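Local coordinates for protein extracellular ligand-binding receptor (Desulfohalobium retbaense DSM 5692, PDB 5ERE) that probably serves as an extracellular sensory receptor, binding ketoleucine in a leucine-binding-protein-like region, cytosine in a tandem PAS-type sensor region, and calcium, at residues A[327-332]-A[544-549]; A[477-480]-A[486-489]. All coordinates share one frame; numbering follows the deposited sequence.

In the fold
Both contacts build on one five-stranded antiparallel sheet in the C-terminal part of the chain. Interaction 1 lays helix 324-357 over strand 541-550, whereas interaction 2 pairs strand 476-480 with the outermost strand 486-488, on the far side of strand 553-561. Their centres are about 12 Å apart, and they meet directly where Thr-332 OG1 lies 3.6 Å from Ile-477 CD1, a packing contact. Leu-329 and Ile-477 share Leu-557 of strand 553-561, and Thr-332 and Ile-477 share Ile-466 of helix 461-470. In sequence, interaction 2 is nested inside the loop closed by interaction 1. Both lie away from the ketoleucine, cytosine and calcium sites.

Interaction 1. Residues A[327-332]-A[544-549]; sequences MLLTQT and LWTSIG
Leu-329 carries most of this contact, resting its branched end on the backbone of strand 544-549 between Leu-544 and Thr-546. The residue before it, Leu-328, packs instead on Leu-559 of strand 553-561, while its carbonyl serves the helix. At Leu-329, CG stands anti to the backbone N (chi1 -178°), which carries the two methyls out toward the strand. CD2 settles over the link between Leu-544 and Trp-545, 3.7 Å from Leu-544 O. It also touches Leu-544 CB at 3.9 Å. On the other flank, the CG2 methyl of Thr-546 lies 4.0 Å from Leu-329 CG, the two side chains passing each other in opposite directions. The hydroxyl of Thr-546 is directed elsewhere, to Glu-523 OE2, so this threonine offers the helix its methyl. With an alanine in place of Leu-329, CG and both methyls would be missing, which would probably open a gap above Leu-544 O and take away much of the apolar cover of Thr-546 CG2. One turn on from Leu-328, Thr-332 OG1 donates to Leu-328 O at 2.8 Å, while Thr-332 N reaches the same oxygen from the opposite face of the carbonyl plane. Two bonds thus grip that carbonyl, and the one from OG1 gives the hydroxyl of the buried Thr-332 a partner within the helix. No hydrogen bond joins the two segments, whose axes approach to 9.1 Å and run nearly parallel, at 14°. Trp-545 points away, packing on Lys-517 and Met-518 of helix 515-520 and bonding through NE1 to Gln-521 O, so the sheet is covered on both faces. A long helix lying along an antiparallel sheet in this way is characteristic of the extracellular tandem PAS (Cache) sensor fold.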
HETATM    1  N   MSE A 327       9.583  -2.012  10.617  1.00 38.62           N
HETATM    2  CA  MSE A 327       9.547  -0.729   9.905  1.00 35.37           C
HETATM    3  C   MSE A 327       8.138  -0.086   9.859  1.00 43.19           C
HETATM    4  O   MSE A 327       7.924   1.095  10.160  1.00 37.54           O
HETATM    5  CB  MSE A 327      10.011  -0.953   8.485  1.00 42.04           C
HETATM    6  CG  MSE A 327      10.137   0.336   7.689  1.00 37.49           C
HETATM    7 SE   MSE A 327      10.317  -0.007   5.800  0.80 61.66          SE
HETATM    8  CE  MSE A 327       8.528  -0.721   5.458  1.00 50.67           C
ATOM      9  N   LEU A 328       7.161  -0.872   9.447  1.00 40.76           N
ATOM     10  CA  LEU A 328       5.815  -0.318   9.313  1.00 33.48           C
ATOM     11  C   LEU A 328       5.304   0.113  10.692  1.00 37.75           C
ATOM     12  O   LEU A 328       4.725   1.176  10.834  1.00 39.19           O
ATOM     13  CB  LEU A 328       4.861  -1.343   8.661  1.00 33.68           C
ATOM     14  CG  LEU A 328       5.023  -1.537   7.147  1.00 42.71           C
ATOM     15  CD1 LEU A 328       4.150  -2.724   6.643  1.00 43.88           C
ATOM     16  CD2 LEU A 328       4.628  -0.271   6.398  1.00 39.95           C
ATOM     17  N   LEU A 329       5.572  -0.667  11.731  1.00 39.09           N
ATOM     18  CA  LEU A 329       5.127  -0.265  13.062  1.00 35.88           C
ATOM     19  C   LEU A 329       5.790   1.036  13.497  1.00 38.80           C
ATOM     20  O   LEU A 329       5.124   1.969  13.955  1.00 40.24           O
ATOM     21  CB  LEU A 329       5.432  -1.360  14.079  1.00 36.47           C
ATOM     22  CG  LEU A 329       4.975  -1.071  15.506  1.00 42.05           C
ATOM     23  CD1 LEU A 329       3.426  -0.848  15.621  1.00 38.21           C
ATOM     24  CD2 LEU A 329       5.405  -2.214  16.349  1.00 43.45           C
ATOM     25  N   THR A 330       7.107   1.107  13.333  1.00 33.53           N
ATOM     26  CA  THR A 330       7.838   2.310  13.716  1.00 32.58           C
ATOM     27  C   THR A 330       7.378   3.526  12.957  1.00 30.68           C
ATOM     28  O   THR A 330       7.145   4.571  13.555  1.00 35.54           O
ATOM     29  CB  THR A 330       9.367   2.139  13.503  1.00 37.87           C
ATOM     30  OG1 THR A 330       9.815   1.016  14.267  1.00 48.83           O
ATOM     31  CG2 THR A 330      10.094   3.382  13.957  1.00 46.98           C
ATOM     32  N   GLN A 331       7.222   3.386  11.647  1.00 36.10           N
ATOM     33  CA  GLN A 331       6.755   4.505  10.828  1.00 38.31           C
ATOM     34  C   GLN A 331       5.379   5.000  11.270  1.00 40.59           C
ATOM     35  O   GLN A 331       5.076   6.186  11.211  1.00 34.66           O
ATOM     36  CB  GLN A 331       6.720   4.102   9.359  1.00 40.75           C
ATOM     37  CG  GLN A 331       8.130   3.985   8.749  1.00 45.36           C
ATOM     38  CD  GLN A 331       8.124   3.473   7.320  1.00 51.32           C
ATOM     39  OE1 GLN A 331       7.102   2.995   6.809  1.00 50.28           O
ATOM     40  NE2 GLN A 331       9.276   3.575   6.660  1.00 42.08           N
ATOM     41  N   THR A 332       4.549   4.084  11.739  1.00 35.41           N
ATOM     42  CA  THR A 332       3.213   4.456  12.201  1.00 38.37           C
ATOM     43  C   THR A 332       3.303   5.127  13.565  1.00 37.24           C
ATOM     44  O   THR A 332       2.669   6.168  13.776  1.00 33.32           O
ATOM     45  CB  THR A 332       2.279   3.219  12.291  1.00 38.17           C
ATOM     46  OG1 THR A 332       2.288   2.540  11.039  1.00 34.81           O
ATOM     47  CG2 THR A 332       0.809   3.589  12.661  1.00 32.21           C
ATOM     48  N   LEU A 544       4.021  -7.547  16.997  1.00 43.02           N
ATOM     49  CA  LEU A 544       4.960  -6.541  17.486  1.00 33.62           C
ATOM     50  C   LEU A 544       4.203  -5.395  18.094  1.00 39.39           C
ATOM     51  O   LEU A 544       3.187  -4.948  17.527  1.00 44.55           O
ATOM     52  CB  LEU A 544       5.859  -6.047  16.350  1.00 46.68           C
ATOM     53  CG  LEU A 544       6.574  -7.134  15.555  1.00 49.74           C
ATOM     54  CD1 LEU A 544       7.245  -6.504  14.347  1.00 49.05           C
ATOM     55  CD2 LEU A 544       7.579  -7.891  16.435  1.00 52.56           C
ATOM     56  N   TRP A 545       4.647  -4.898  19.244  1.00 35.02           N
ATOM     57  CA  TRP A 545       4.052  -3.639  19.735  1.00 40.59           C
ATOM     58  C   TRP A 545       4.990  -2.637  20.353  1.00 42.54           C
ATOM     59  O   TRP A 545       6.091  -2.969  20.845  1.00 44.27           O
ATOM     60  CB  TRP A 545       2.933  -3.925  20.744  1.00 41.10           C
ATOM     61  CG  TRP A 545       3.345  -4.238  22.152  1.00 50.66           C
ATOM     62  CD1 TRP A 545       3.500  -3.355  23.180  1.00 49.40           C
ATOM     63  CD2 TRP A 545       3.575  -5.532  22.702  1.00 50.08           C
ATOM     64  NE1 TRP A 545       3.832  -4.022  24.332  1.00 44.92           N
ATOM     65  CE2 TRP A 545       3.882  -5.359  24.063  1.00 52.58           C
ATOM     66  CE3 TRP A 545       3.557  -6.820  22.173  1.00 57.19           C
ATOM     67  CZ2 TRP A 545       4.168  -6.433  24.905  1.00 52.84           C
ATOM     68  CZ3 TRP A 545       3.854  -7.884  23.011  1.00 52.94           C
ATOM     69  CH2 TRP A 545       4.153  -7.677  24.361  1.00 47.88           C
ATOM     70  N   THR A 546       4.524  -1.392  20.292  1.00 42.58           N
ATOM     71  CA  THR A 546       5.183  -0.253  20.893  1.00 44.55           C
ATOM     72  C   THR A 546       4.101   0.620  21.540  1.00 38.24           C
ATOM     73  O   THR A 546       2.938   0.217  21.635  1.00 41.11           O
ATOM     74  CB  THR A 546       6.039   0.541  19.837  1.00 44.73           C
ATOM     75  OG1 THR A 546       6.797   1.549  20.506  1.00 41.42           O
ATOM     76  CG2 THR A 546       5.180   1.198  18.751  1.00 40.52           C
ATOM     77  N   SER A 547       4.487   1.794  22.017  1.00 36.17           N
ATOM     78  CA  SER A 547       3.570   2.676  22.690  1.00 37.61           C
ATOM     79  C   SER A 547       3.696   4.083  22.136  1.00 39.95           C
ATOM     80  O   SER A 547       4.764   4.508  21.708  1.00 36.83           O
ATOM     81  CB  SER A 547       3.800   2.674  24.197  1.00 38.66           C
ATOM     82  OG  SER A 547       3.491   1.414  24.760  1.00 45.00           O
ATOM     83  N   ILE A 548       2.561   4.762  22.127  1.00 38.46           N
ATOM     84  CA  ILE A 548       2.454   6.170  21.793  1.00 44.14           C
ATOM     85  C   ILE A 548       1.619   6.899  22.839  1.00 44.86           C
ATOM     86  O   ILE A 548       0.679   6.336  23.408  1.00 36.46           O
ATOM     87  CB  ILE A 548       1.794   6.368  20.428  1.00 53.82           C
ATOM     88  CG1 ILE A 548       0.518   5.499  20.349  1.00 47.25           C
ATOM     89  CG2 ILE A 548       2.772   5.996  19.325  1.00 53.13           C
ATOM     90  CD1 ILE A 548      -0.432   6.031  19.476  1.00 57.91           C
ATOM     91  N   GLY A 549       1.937   8.162  23.083  1.00 41.25           N
ATOM     92  CA  GLY A 549       1.137   8.949  24.003  1.00 42.08           C
ATOM     93  C   GLY A 549       1.760  10.253  24.451  1.00 41.90           C
ATOM     94  O   GLY A 549       2.808  10.652  23.947  1.00 38.03           O
TER

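Interaction 2. Residues A[477-480]-A[486-489]; sequences IFVL and TIYD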
ATOM      1  N   ILE A 477      -2.730  -3.294  12.144  1.00 39.53           N
ATOM      2  CA  ILE A 477      -2.285  -2.529  13.304  1.00 35.17           C
ATOM      3  C   ILE A 477      -3.509  -2.163  14.149  1.00 40.29           C
ATOM      4  O   ILE A 477      -4.511  -1.649  13.614  1.00 35.31           O
ATOM      5  CB  ILE A 477      -1.525  -1.262  12.876  1.00 36.78           C
ATOM      6  CG1 ILE A 477      -0.232  -1.654  12.168  1.00 36.62           C
ATOM      7  CG2 ILE A 477      -1.263  -0.313  14.070  1.00 31.04           C
ATOM      8  CD1 ILE A 477       0.638  -0.552  11.770  1.00 38.05           C
ATOM      9  N   PHE A 478      -3.438  -2.403  15.460  1.00 34.90           N
ATOM     10  CA  PHE A 478      -4.520  -1.988  16.330  1.00 38.45           C
ATOM     11  C   PHE A 478      -3.955  -1.203  17.509  1.00 32.62           C
ATOM     12  O   PHE A 478      -2.747  -1.150  17.708  1.00 37.80           O
ATOM     13  CB  PHE A 478      -5.384  -3.191  16.780  1.00 42.17           C
ATOM     14  CG  PHE A 478      -4.631  -4.266  17.524  1.00 36.01           C
ATOM     15  CD1 PHE A 478      -3.976  -5.256  16.833  1.00 41.98           C
ATOM     16  CD2 PHE A 478      -4.606  -4.280  18.917  1.00 34.89           C
ATOM     17  CE1 PHE A 478      -3.290  -6.279  17.526  1.00 44.37           C
ATOM     18  CE2 PHE A 478      -3.925  -5.304  19.617  1.00 42.23           C
ATOM     19  CZ  PHE A 478      -3.278  -6.293  18.915  1.00 37.53           C
ATOM     20  N   VAL A 479      -4.850  -0.521  18.222  1.00 32.24           N
ATOM     21  CA  VAL A 479      -4.507   0.302  19.360  1.00 33.41           C
ATOM     22  C   VAL A 479      -5.260  -0.131  20.592  1.00 39.92           C
ATOM     23  O   VAL A 479      -6.475  -0.252  20.594  1.00 34.56           O
ATOM     24  CB  VAL A 479      -4.794   1.779  19.094  1.00 40.06           C
ATOM     25  CG1 VAL A 479      -4.350   2.630  20.276  1.00 34.31           C
ATOM     26  CG2 VAL A 479      -4.072   2.204  17.847  1.00 35.24           C
ATOM     27  N   LEU A 480      -4.500  -0.370  21.648  1.00 37.85           N
ATOM     28  CA  LEU A 480      -5.058  -0.794  22.922  1.00 36.26           C
ATOM     29  C   LEU A 480      -4.824   0.262  23.976  1.00 40.53           C
ATOM     30  O   LEU A 480      -3.752   0.891  24.041  1.00 41.11           O
ATOM     31  CB  LEU A 480      -4.409  -2.101  23.397  1.00 35.93           C
ATOM     32  CG  LEU A 480      -5.210  -3.387  23.457  1.00 51.75           C
ATOM     33  CD1 LEU A 480      -5.894  -3.646  22.124  1.00 57.40           C
ATOM     34  CD2 LEU A 480      -4.259  -4.551  23.829  1.00 49.77           C
ATOM     35  N   THR A 486      -9.712  -2.261  23.655  1.00 41.87           N
ATOM     36  CA  THR A 486      -9.412  -1.949  22.265  1.00 45.31           C
ATOM     37  C   THR A 486      -9.984  -0.595  21.858  1.00 45.83           C
ATOM     38  O   THR A 486     -11.186  -0.382  21.902  1.00 40.49           O
ATOM     39  CB  THR A 486      -9.939  -3.037  21.332  1.00 40.42           C
ATOM     40  OG1 THR A 486      -9.271  -4.264  21.647  1.00 47.60           O
ATOM     41  CG2 THR A 486      -9.678  -2.699  19.872  1.00 38.29           C
ATOM     42  N   ILE A 487      -9.090   0.306  21.450  1.00 36.55           N
ATOM     43  CA  ILE A 487      -9.478   1.640  20.992  1.00 37.36           C
ATOM     44  C   ILE A 487      -9.655   1.711  19.499  1.00 38.27           C
ATOM     45  O   ILE A 487     -10.529   2.383  19.016  1.00 39.02           O
ATOM     46  CB  ILE A 487      -8.428   2.694  21.382  1.00 43.28           C
ATOM     47  CG1 ILE A 487      -8.404   2.835  22.886  1.00 50.64           C
ATOM     48  CG2 ILE A 487      -8.776   4.083  20.745  1.00 50.22           C
ATOM     49  CD1 ILE A 487      -7.240   3.691  23.343  1.00 55.29           C
ATOM     50  N   TYR A 488      -8.767   1.081  18.761  1.00 38.86           N
ATOM     51  CA  TYR A 488      -8.916   1.036  17.326  1.00 29.82           C
ATOM     52  C   TYR A 488      -8.560  -0.367  16.835  1.00 34.10           C
ATOM     53  O   TYR A 488      -7.543  -0.959  17.223  1.00 35.93           O
ATOM     54  CB  TYR A 488      -8.036   2.067  16.582  1.00 33.91           C
ATOM     55  CG  TYR A 488      -8.103   1.777  15.106  1.00 34.26           C
ATOM     56  CD1 TYR A 488      -9.274   2.029  14.382  1.00 31.98           C
ATOM     57  CD2 TYR A 488      -7.040   1.174  14.447  1.00 37.42           C
ATOM     58  CE1 TYR A 488      -9.373   1.697  13.040  1.00 33.02           C
ATOM     59  CE2 TYR A 488      -7.114   0.865  13.103  1.00 38.64           C
ATOM     60  CZ  TYR A 488      -8.305   1.121  12.403  1.00 37.45           C
ATOM     61  OH  TYR A 488      -8.416   0.780  11.074  1.00 34.76           O
ATOM     62  N   ASP A 489      -9.382  -0.834  15.911  1.00 36.16           N
ATOM     63  CA  ASP A 489      -9.176  -2.072  15.181  1.00 34.64           C
ATOM     64  C   ASP A 489      -9.898  -1.921  13.853  1.00 34.16           C
ATOM     65  O   ASP A 489     -10.962  -1.359  13.818  1.00 42.65           O
ATOM     66  CB  ASP A 489      -9.743  -3.283  15.942  1.00 40.04           C
ATOM     67  CG  ASP A 489      -9.371  -4.582  15.277  1.00 43.08           C
ATOM     68  OD1 ASP A 489      -9.948  -4.917  14.226  1.00 41.04           O
ATOM     69  OD2 ASP A 489      -8.432  -5.219  15.752  1.00 45.80           O
TER
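Val-479 faces both Ile-487 and Tyr-488, the signature of a classic beta bulge, and here the two strands are tightly bonded. The carbonyl oxygen of Val-479 accepts two backbone bonds, from Ile-487 N at 2.8 Å and from Tyr-488 N at 3.2 Å. In return, Val-479 N gives a nearly straight bond (169°) to Tyr-488 O. The same Tyr-488 O comes within 3.1 Å of Phe-478 CB, a close approach that leaves little slack beside the bridge. On the face bearing Val-479 and Tyr-488, the two CB atoms are 4.1 Å apart and the side chains cross at about a right angle. Tyr-488 CG lies anti to the backbone N (chi1 171°), swinging the ring alongside the first strand until CE2 is 3.7 Å from Ile-477 O.

The extra residue in the bulge shifts the register by one, so Leu-480 pairs with Thr-486 as a non-hydrogen-bonded pair on the other face. Leu-480 adopts a chi1 of -112°, far from a staggered value, and brings CD1 to 3.5 Å from Thr-486 OG1. Packing is looser toward the second segment's end: Asp-489 touches the first segment through OD2, 3.8 Å from Phe-478 CB, while its OD1 bonds to Asn-491 N. All four residues of 486-489 remain partly exposed, and a bound acetic acid molecule, probably from the crystallisation liquor, lies about 4 Å from the Tyr-488 side chain.

Strand 476-480 sits between this outermost strand and strand 553-561, to which Phe-478 and Leu-480 bond through their backbones at Ala-558 and Arg-556. Helix 461-470 covers Ile-477 and Val-479 through Ile-466, whereas Met-518 of helix 515-520 packs against Phe-478 and Leu-480, placing the first strand between two helices.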